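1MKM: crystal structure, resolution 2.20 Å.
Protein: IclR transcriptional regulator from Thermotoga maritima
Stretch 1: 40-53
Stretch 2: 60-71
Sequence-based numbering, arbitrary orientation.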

ATOM      1  N   ALA B  40      19.032  20.951  20.140  1.00 68.65           N
ATOM      2  CA  ALA B  40      18.221  19.798  19.770  1.00 60.60           C
ATOM      3  C   ALA B  40      19.097  19.004  18.818  1.00 61.53           C
ATOM      4  O   ALA B  40      19.179  17.779  18.909  1.00 60.36           O
ATOM      5  CB  ALA B  40      16.949  20.236  19.071  1.00 52.55           C
ATOM      6  N   TYR B  41      19.762  19.720  17.913  1.00 60.67           N
ATOM      7  CA  TYR B  41      20.656  19.094  16.944  1.00 62.84           C
ATOM      8  C   TYR B  41      21.726  18.286  17.641  1.00 65.62           C
ATOM      9  O   TYR B  41      22.226  17.299  17.093  1.00 70.46           O
ATOM     10  CB  TYR B  41      21.332  20.141  16.056  1.00 58.87           C
ATOM     11  CG  TYR B  41      20.546  20.466  14.813  1.00 62.00           C
ATOM     12  CD1 TYR B  41      20.301  19.486  13.839  1.00 56.56           C
ATOM     13  CD2 TYR B  41      19.998  21.743  14.624  1.00 61.49           C
ATOM     14  CE1 TYR B  41      19.520  19.776  12.704  1.00 61.58           C
ATOM     15  CE2 TYR B  41      19.219  22.039  13.502  1.00 56.51           C
ATOM     16  CZ  TYR B  41      18.982  21.056  12.550  1.00 62.51           C
ATOM     17  OH  TYR B  41      18.202  21.370  11.457  1.00 70.58           O
ATOM     18  N   LYS B  42      22.091  18.706  18.846  1.00 62.23           N
ATOM     19  CA  LYS B  42      23.108  17.983  19.592  1.00 63.04           C
ATOM     20  C   LYS B  42      22.612  16.551  19.818  1.00 63.60           C
ATOM     21  O   LYS B  42      23.327  15.589  19.544  1.00 66.62           O
ATOM     22  CB  LYS B  42      23.385  18.690  20.925  1.00 64.39           C
ATOM     23  CG  LYS B  42      24.857  18.668  21.348  1.00 77.55           C
ATOM     24  CD  LYS B  42      25.180  19.796  22.335  1.00 67.96           C
ATOM     25  CE  LYS B  42      24.861  21.158  21.721  1.00 73.74           C
ATOM     26  NZ  LYS B  42      25.109  22.296  22.650  1.00 66.06           N
ATOM     27  N   TYR B  43      21.380  16.411  20.300  1.00 64.12           N
ATOM     28  CA  TYR B  43      20.821  15.088  20.535  1.00 66.13           C
ATOM     29  C   TYR B  43      20.454  14.381  19.230  1.00 66.09           C
ATOM     30  O   TYR B  43      20.817  13.226  19.022  1.00 71.68           O
ATOM     31  CB  TYR B  43      19.577  15.168  21.412  1.00 59.21           C
ATOM     32  CG  TYR B  43      19.806  15.717  22.794  1.00 65.79           C
ATOM     33  CD1 TYR B  43      19.837  17.089  23.022  1.00 66.56           C
ATOM     34  CD2 TYR B  43      19.935  14.863  23.890  1.00 68.96           C
ATOM     35  CE1 TYR B  43      19.978  17.598  24.307  1.00 66.41           C
ATOM     36  CE2 TYR B  43      20.082  15.359  25.182  1.00 65.28           C
ATOM     37  CZ  TYR B  43      20.099  16.728  25.381  1.00 68.50           C
ATOM     38  OH  TYR B  43      20.218  17.233  26.653  1.00 72.16           O
ATOM     39  N   MET B  44      19.735  15.074  18.350  1.00 66.03           N
ATOM     40  CA  MET B  44      19.305  14.490  17.075  1.00 57.73           C
ATOM     41  C   MET B  44      20.440  14.038  16.136  1.00 58.87           C
ATOM     42  O   MET B  44      20.293  13.054  15.411  1.00 49.41           O
ATOM     43  CB  MET B  44      18.384  15.470  16.346  1.00 61.42           C
ATOM     44  CG  MET B  44      17.084  15.792  17.093  1.00 58.33           C
ATOM     45  SD  MET B  44      16.143  14.336  17.643  1.00 64.59           S
ATOM     46  CE  MET B  44      16.233  13.292  16.159  1.00 52.73           C
ATOM     47  N   VAL B  45      21.566  14.745  16.139  1.00 59.27           N
ATOM     48  CA  VAL B  45      22.670  14.355  15.271  1.00 61.73           C
ATOM     49  C   VAL B  45      23.295  13.040  15.742  1.00 59.37           C
ATOM     50  O   VAL B  45      23.639  12.185  14.924  1.00 62.56           O
ATOM     51  CB  VAL B  45      23.763  15.469  15.179  1.00 67.64           C
ATOM     52  CG1 VAL B  45      24.381  15.730  16.539  1.00 71.33           C
ATOM     53  CG2 VAL B  45      24.838  15.060  14.182  1.00 65.75           C
ATOM     54  N   VAL B  46      23.443  12.872  17.055  1.00 53.85           N
ATOM     55  CA  VAL B  46      24.017  11.634  17.588  1.00 49.31           C
ATOM     56  C   VAL B  46      23.039  10.471  17.405  1.00 53.09           C
ATOM     57  O   VAL B  46      23.433   9.373  16.995  1.00 48.55           O
ATOM     58  CB  VAL B  46      24.387  11.766  19.094  1.00 43.21           C
ATOM     59  CG1 VAL B  46      24.973  10.462  19.588  1.00 34.47           C
ATOM     60  CG2 VAL B  46      25.409  12.895  19.300  1.00 45.49           C
ATOM     61  N   LEU B  47      21.766  10.713  17.712  1.00 42.42           N
ATOM     62  CA  LEU B  47      20.740   9.687  17.550  1.00 43.51           C
ATOM     63  C   LEU B  47      20.705   9.264  16.090  1.00 46.17           C
ATOM     64  O   LEU B  47      20.551   8.083  15.780  1.00 43.20           O
ATOM     65  CB  LEU B  47      19.362  10.218  17.954  1.00 40.73           C
ATOM     66  CG  LEU B  47      19.092  10.493  19.437  1.00 45.44           C
ATOM     67  CD1 LEU B  47      17.692  11.106  19.648  1.00 36.12           C
ATOM     68  CD2 LEU B  47      19.218   9.201  20.189  1.00 47.51           C
ATOM     69  N   GLU B  48      20.859  10.229  15.188  1.00 43.94           N
ATOM     70  CA  GLU B  48      20.841   9.907  13.769  1.00 47.86           C
ATOM     71  C   GLU B  48      22.083   9.115  13.355  1.00 52.33           C
ATOM     72  O   GLU B  48      21.978   8.109  12.652  1.00 40.66           O
ATOM     73  CB  GLU B  48      20.730  11.177  12.932  1.00 42.69           C
ATOM     74  CG  GLU B  48      20.648  10.889  11.453  1.00 55.80           C
ATOM     75  CD  GLU B  48      20.410  12.128  10.616  1.00 50.44           C
ATOM     76  OE1 GLU B  48      20.484  12.009   9.378  1.00 78.79           O
ATOM     77  OE2 GLU B  48      20.148  13.212  11.176  1.00 62.96           O
ATOM     78  N   GLU B  49      23.252   9.579  13.808  1.00 45.67           N
ATOM     79  CA  GLU B  49      24.535   8.939  13.504  1.00 50.17           C
ATOM     80  C   GLU B  49      24.603   7.509  14.057  1.00 56.63           C
ATOM     81  O   GLU B  49      25.282   6.641  13.496  1.00 47.75           O
ATOM     82  CB  GLU B  49      25.676   9.790  14.083  1.00 60.60           C
ATOM     83  CG  GLU B  49      26.776   9.005  14.798  1.00 74.45           C
ATOM     84  CD  GLU B  49      28.005   8.777  13.941  1.00 84.86           C
ATOM     85  OE1 GLU B  49      28.718   9.764  13.654  1.00 95.46           O
ATOM     86  OE2 GLU B  49      28.261   7.616  13.556  1.00 82.38           O
ATOM     87  N   LYS B  50      23.894   7.264  15.153  1.00 58.97           N
ATOM     88  CA  LYS B  50      23.885   5.942  15.772  1.00 59.23           C
ATOM     89  C   LYS B  50      22.830   5.037  15.148  1.00 59.64           C
ATOM     90  O   LYS B  50      22.806   3.836  15.420  1.00 64.98           O
ATOM     91  CB  LYS B  50      23.640   6.061  17.280  1.00 54.87           C
ATOM     92  CG  LYS B  50      24.787   6.692  18.066  1.00 68.66           C
ATOM     93  CD  LYS B  50      25.991   5.779  18.091  1.00 69.68           C
ATOM     94  CE  LYS B  50      27.174   6.415  18.803  1.00 59.18           C
ATOM     95  NZ  LYS B  50      28.383   5.564  18.618  1.00 51.04           N
ATOM     96  N   GLY B  51      21.955   5.623  14.328  1.00 53.50           N
ATOM     97  CA  GLY B  51      20.918   4.854  13.664  1.00 48.31           C
ATOM     98  C   GLY B  51      19.603   4.677  14.410  1.00 51.72           C
ATOM     99  O   GLY B  51      18.744   3.913  13.968  1.00 48.85           O
ATOM    100  N   PHE B  52      19.437   5.371  15.534  1.00 52.44           N
ATOM    101  CA  PHE B  52      18.208   5.285  16.320  1.00 49.38           C
ATOM    102  C   PHE B  52      17.093   6.033  15.644  1.00 49.17           C
ATOM    103  O   PHE B  52      15.912   5.772  15.870  1.00 45.49           O
ATOM    104  CB  PHE B  52      18.427   5.852  17.728  1.00 46.30           C
ATOM    105  CG  PHE B  52      19.272   4.968  18.592  1.00 52.09           C
ATOM    106  CD1 PHE B  52      20.663   5.079  18.583  1.00 44.53           C
ATOM    107  CD2 PHE B  52      18.690   3.960  19.343  1.00 32.70           C
ATOM    108  CE1 PHE B  52      21.462   4.182  19.311  1.00 40.14           C
ATOM    109  CE2 PHE B  52      19.479   3.067  20.065  1.00 37.27           C
ATOM    110  CZ  PHE B  52      20.867   3.178  20.048  1.00 38.68           C
ATOM    111  N   VAL B  53      17.483   6.979  14.805  1.00 49.93           N
ATOM    112  CA  VAL B  53      16.526   7.785  14.088  1.00 44.73           C
ATOM    113  C   VAL B  53      16.929   7.910  12.626  1.00 54.87           C
ATOM    114  O   VAL B  53      18.109   7.779  12.279  1.00 56.27           O
ATOM    115  CB  VAL B  53      16.425   9.171  14.736  1.00 47.63           C
ATOM    116  CG1 VAL B  53      15.621  10.088  13.885  1.00 49.66           C
ATOM    117  CG2 VAL B  53      15.783   9.033  16.102  1.00 57.36           C
ATOM    118  N   ARG B  60      12.543  15.900   8.347  1.00 66.61           N
ATOM    119  CA  ARG B  60      11.706  15.469   9.466  1.00 65.68           C
ATOM    120  C   ARG B  60      12.283  14.120   9.901  1.00 63.11           C
ATOM    121  O   ARG B  60      12.910  13.425   9.098  1.00 57.97           O
ATOM    122  CB  ARG B  60      10.254  15.298   9.023  1.00 68.17           C
ATOM    123  CG  ARG B  60       9.667  16.524   8.355  1.00 78.59           C
ATOM    124  CD  ARG B  60       9.185  17.534   9.361  1.00 68.08           C
ATOM    125  NE  ARG B  60       8.020  17.032  10.072  1.00 69.70           N
ATOM    126  CZ  ARG B  60       7.299  17.760  10.915  1.00 71.53           C
ATOM    127  NH1 ARG B  60       7.628  19.027  11.144  1.00 73.83           N
ATOM    128  NH2 ARG B  60       6.249  17.224  11.527  1.00 63.43           N
ATOM    129  N   TYR B  61      12.049  13.746  11.158  1.00 54.90           N
ATOM    130  CA  TYR B  61      12.600  12.513  11.715  1.00 50.95           C
ATOM    131  C   TYR B  61      11.663  11.320  11.953  1.00 53.52           C
ATOM    132  O   TYR B  61      10.533  11.463  12.409  1.00 42.54           O
ATOM    133  CB  TYR B  61      13.307  12.823  13.033  1.00 54.87           C
ATOM    134  CG  TYR B  61      14.557  13.670  12.910  1.00 49.57           C
ATOM    135  CD1 TYR B  61      14.489  15.065  12.930  1.00 47.84           C
ATOM    136  CD2 TYR B  61      15.810  13.072  12.811  1.00 47.51           C
ATOM    137  CE1 TYR B  61      15.651  15.842  12.863  1.00 53.36           C
ATOM    138  CE2 TYR B  61      16.973  13.835  12.743  1.00 53.21           C
ATOM    139  CZ  TYR B  61      16.887  15.213  12.774  1.00 42.37           C
ATOM    140  OH  TYR B  61      18.041  15.949  12.747  1.00 58.11           O
ATOM    141  N   VAL B  62      12.198  10.138  11.685  1.00 46.23           N
ATOM    142  CA  VAL B  62      11.474   8.894  11.849  1.00 50.16           C
ATOM    143  C   VAL B  62      12.404   7.899  12.532  1.00 52.67           C
ATOM    144  O   VAL B  62      13.625   7.982  12.396  1.00 50.42           O
ATOM    145  CB  VAL B  62      11.012   8.384  10.456  1.00 47.83           C
ATOM    146  CG1 VAL B  62      11.327   6.930  10.281  1.00 58.98           C
ATOM    147  CG2 VAL B  62       9.527   8.647  10.282  1.00 47.66           C
ATOM    148  N   PRO B  63      11.844   6.955  13.301  1.00 58.32           N
ATOM    149  CA  PRO B  63      12.710   5.981  13.973  1.00 62.74           C
ATOM    150  C   PRO B  63      13.573   5.149  13.029  1.00 59.24           C
ATOM    151  O   PRO B  63      13.142   4.762  11.942  1.00 61.10           O
ATOM    152  CB  PRO B  63      11.724   5.129  14.788  1.00 58.92           C
ATOM    153  CG  PRO B  63      10.424   5.309  14.076  1.00 69.04           C
ATOM    154  CD  PRO B  63      10.435   6.758  13.674  1.00 63.47           C
ATOM    155  N   GLY B  64      14.799   4.889  13.468  1.00 50.20           N
ATOM    156  CA  GLY B  64      15.740   4.111  12.689  1.00 40.33           C
ATOM    157  C   GLY B  64      15.610   2.617  12.907  1.00 47.37           C
ATOM    158  O   GLY B  64      14.687   2.143  13.570  1.00 50.11           O
ATOM    159  N   TYR B  65      16.563   1.879  12.358  1.00 42.62           N
ATOM    160  CA  TYR B  65      16.580   0.428  12.431  1.00 46.34           C
ATOM    161  C   TYR B  65      17.319  -0.108  13.644  1.00 46.52           C
ATOM    162  O   TYR B  65      17.110  -1.249  14.039  1.00 55.79           O
ATOM    163  CB  TYR B  65      17.266  -0.121  11.183  1.00 46.21           C
ATOM    164  CG  TYR B  65      18.771  -0.102  11.319  1.00 52.74           C
ATOM    165  CD1 TYR B  65      19.454  -1.203  11.846  1.00 46.66           C
ATOM    166  CD2 TYR B  65      19.503   1.049  11.029  1.00 53.15           C
ATOM    167  CE1 TYR B  65      20.816  -1.159  12.086  1.00 49.02           C
ATOM    168  CE2 TYR B  65      20.881   1.106  11.273  1.00 46.47           C
ATOM    169  CZ  TYR B  65      21.523  -0.002  11.801  1.00 53.81           C
ATOM    170  OH  TYR B  65      22.875   0.038  12.061  1.00 65.25           O
ATOM    171  N   LYS B  66      18.222   0.693  14.207  1.00 48.41           N
ATOM    172  CA  LYS B  66      19.019   0.249  15.350  1.00 45.24           C
ATOM    173  C   LYS B  66      18.210  -0.490  16.410  1.00 35.80           C
ATOM    174  O   LYS B  66      18.503  -1.637  16.738  1.00 47.89           O
ATOM    175  CB  LYS B  66      19.742   1.443  15.983  1.00 50.05           C
ATOM    176  CG  LYS B  66      20.668   1.072  17.097  1.00 38.79           C
ATOM    177  CD  LYS B  66      21.681   0.038  16.636  1.00 54.59           C
ATOM    178  CE  LYS B  66      22.574   0.552  15.511  1.00 49.37           C
ATOM    179  NZ  LYS B  66      23.583  -0.483  15.124  1.00 48.32           N
ATOM    180  N   LEU B  67      17.194   0.175  16.941  1.00 39.93           N
ATOM    181  CA  LEU B  67      16.334  -0.404  17.965  1.00 34.23           C
ATOM    182  C   LEU B  67      15.817  -1.791  17.533  1.00 38.43           C
ATOM    183  O   LEU B  67      15.780  -2.733  18.336  1.00 35.89           O
ATOM    184  CB  LEU B  67      15.200   0.580  18.243  1.00 40.81           C
ATOM    185  CG  LEU B  67      15.149   1.274  19.619  1.00 49.88           C
ATOM    186  CD1 LEU B  67      16.518   1.546  20.154  1.00 54.90           C
ATOM    187  CD2 LEU B  67      14.349   2.546  19.513  1.00 44.19           C
ATOM    188  N   ILE B  68      15.452  -1.915  16.254  1.00 46.05           N
ATOM    189  CA  ILE B  68      14.990  -3.188  15.709  1.00 44.44           C
ATOM    190  C   ILE B  68      16.112  -4.211  15.868  1.00 47.82           C
ATOM    191  O   ILE B  68      15.898  -5.328  16.347  1.00 52.90           O
ATOM    192  CB  ILE B  68      14.616  -3.071  14.219  1.00 35.44           C
ATOM    193  CG1 ILE B  68      13.463  -2.074  14.050  1.00 43.49           C
ATOM    194  CG2 ILE B  68      14.203  -4.420  13.702  1.00 32.03           C
ATOM    195  CD1 ILE B  68      13.179  -1.630  12.610  1.00 36.44           C
ATOM    196  N   GLU B  69      17.319  -3.822  15.477  1.00 37.71           N
ATOM    197  CA  GLU B  69      18.465  -4.705  15.624  1.00 38.45           C
ATOM    198  C   GLU B  69      18.703  -5.068  17.103  1.00 40.23           C
ATOM    199  O   GLU B  69      19.037  -6.212  17.432  1.00 40.81           O
ATOM    200  CB  GLU B  69      19.724  -4.021  15.078  1.00 35.44           C
ATOM    201  CG  GLU B  69      20.973  -4.875  15.194  1.00 47.69           C
ATOM    202  CD  GLU B  69      22.264  -4.114  14.909  1.00 45.43           C
ATOM    203  OE1 GLU B  69      22.210  -2.914  14.558  1.00 54.76           O
ATOM    204  OE2 GLU B  69      23.339  -4.731  15.045  1.00 47.63           O
ATOM    205  N   TYR B  70      18.541  -4.094  17.998  1.00 41.43           N
ATOM    206  CA  TYR B  70      18.777  -4.337  19.425  1.00 36.34           C
ATOM    207  C   TYR B  70      17.803  -5.358  19.996  1.00 35.75           C
ATOM    208  O   TYR B  70      18.192  -6.254  20.746  1.00 39.90           O
ATOM    209  CB  TYR B  70      18.695  -3.025  20.215  1.00 25.92           C
ATOM    210  CG  TYR B  70      19.971  -2.215  20.182  1.00 38.11           C
ATOM    211  CD1 TYR B  70      21.086  -2.658  19.463  1.00 37.04           C
ATOM    212  CD2 TYR B  70      20.072  -0.994  20.876  1.00 42.25           C
ATOM    213  CE1 TYR B  70      22.261  -1.915  19.434  1.00 40.16           C
ATOM    214  CE2 TYR B  70      21.238  -0.242  20.848  1.00 33.45           C
ATOM    215  CZ  TYR B  70      22.325  -0.707  20.129  1.00 44.46           C
ATOM    216  OH  TYR B  70      23.480   0.018  20.095  1.00 37.90           O
ATOM    217  N   GLY B  71      16.535  -5.208  19.639  1.00 40.21           N
ATOM    218  CA  GLY B  71      15.529  -6.136  20.107  1.00 52.65           C
ATOM    219  C   GLY B  71      15.867  -7.566  19.711  1.00 48.21           C
ATOM    220  O   GLY B  71      15.758  -8.472  20.537  1.00 45.81           O
TER

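G51 is the first residue after the helix to leave helical phi/psi; its positive phi (88°) belongs to a Schellman motif: G51 N bonds to E48 O (3.0 Å) and F52 N to L47 O (2.9 Å). A side chain at G51 would be jammed against the preceding carbonyl, and an ideal CB of G51 would lie 3.2 Å from Y65 CE2, so local backbone and contact both favour glycine. The turn presents two carbonyls to the second stretch. G64 N donates to F52 O at 2.8 Å and 169°, and K66 N to G51 O at 3.3 Å and 155°. G64 must also be small, since an ideal CB there would fall 1.9 Å from G51 O. Instead G64 CA approaches G51 O at 3.3 Å, with an angle of 147° at the hydrogen.

The CA-CB bond of F52 points away from the second stretch, yet chi1 of -72° (m) swings the ring back toward it, and chi2 of 87° sets the plane that K66 CG covers. K66 CG sits over one face, 3.8 Å from the centroid of the F52 ring and 17° off its normal, while L67 CD1 meets the edge at F52 CE2 (3.3 Å). The Y70 ring lies obliquely to that of F52, their planes at 71° and their centroids 5.7 Å apart. K66, t at chi1 and then p, p, t, leads away beyond CG, with K66 CE 3.3 Å from K50 O and K66 NZ in a 2.8 Å salt bridge with E69 OE1.

The CA-CB bond of Y61, by contrast, points toward the first stretch, with chi1 of -67° (m) and chi2 of 88°. M44, m at all three chi angles, places CE over the Y61 ring face, 3.5 Å from the centroid and 19° off the normal. At the ring edge, V53 CG1 reaches Y61 CD2 (3.2 Å) and E48 OE2 lies 3.6 Å from Y61 CE2, delivered by an extended E48 side chain (chi1 and chi2 both t).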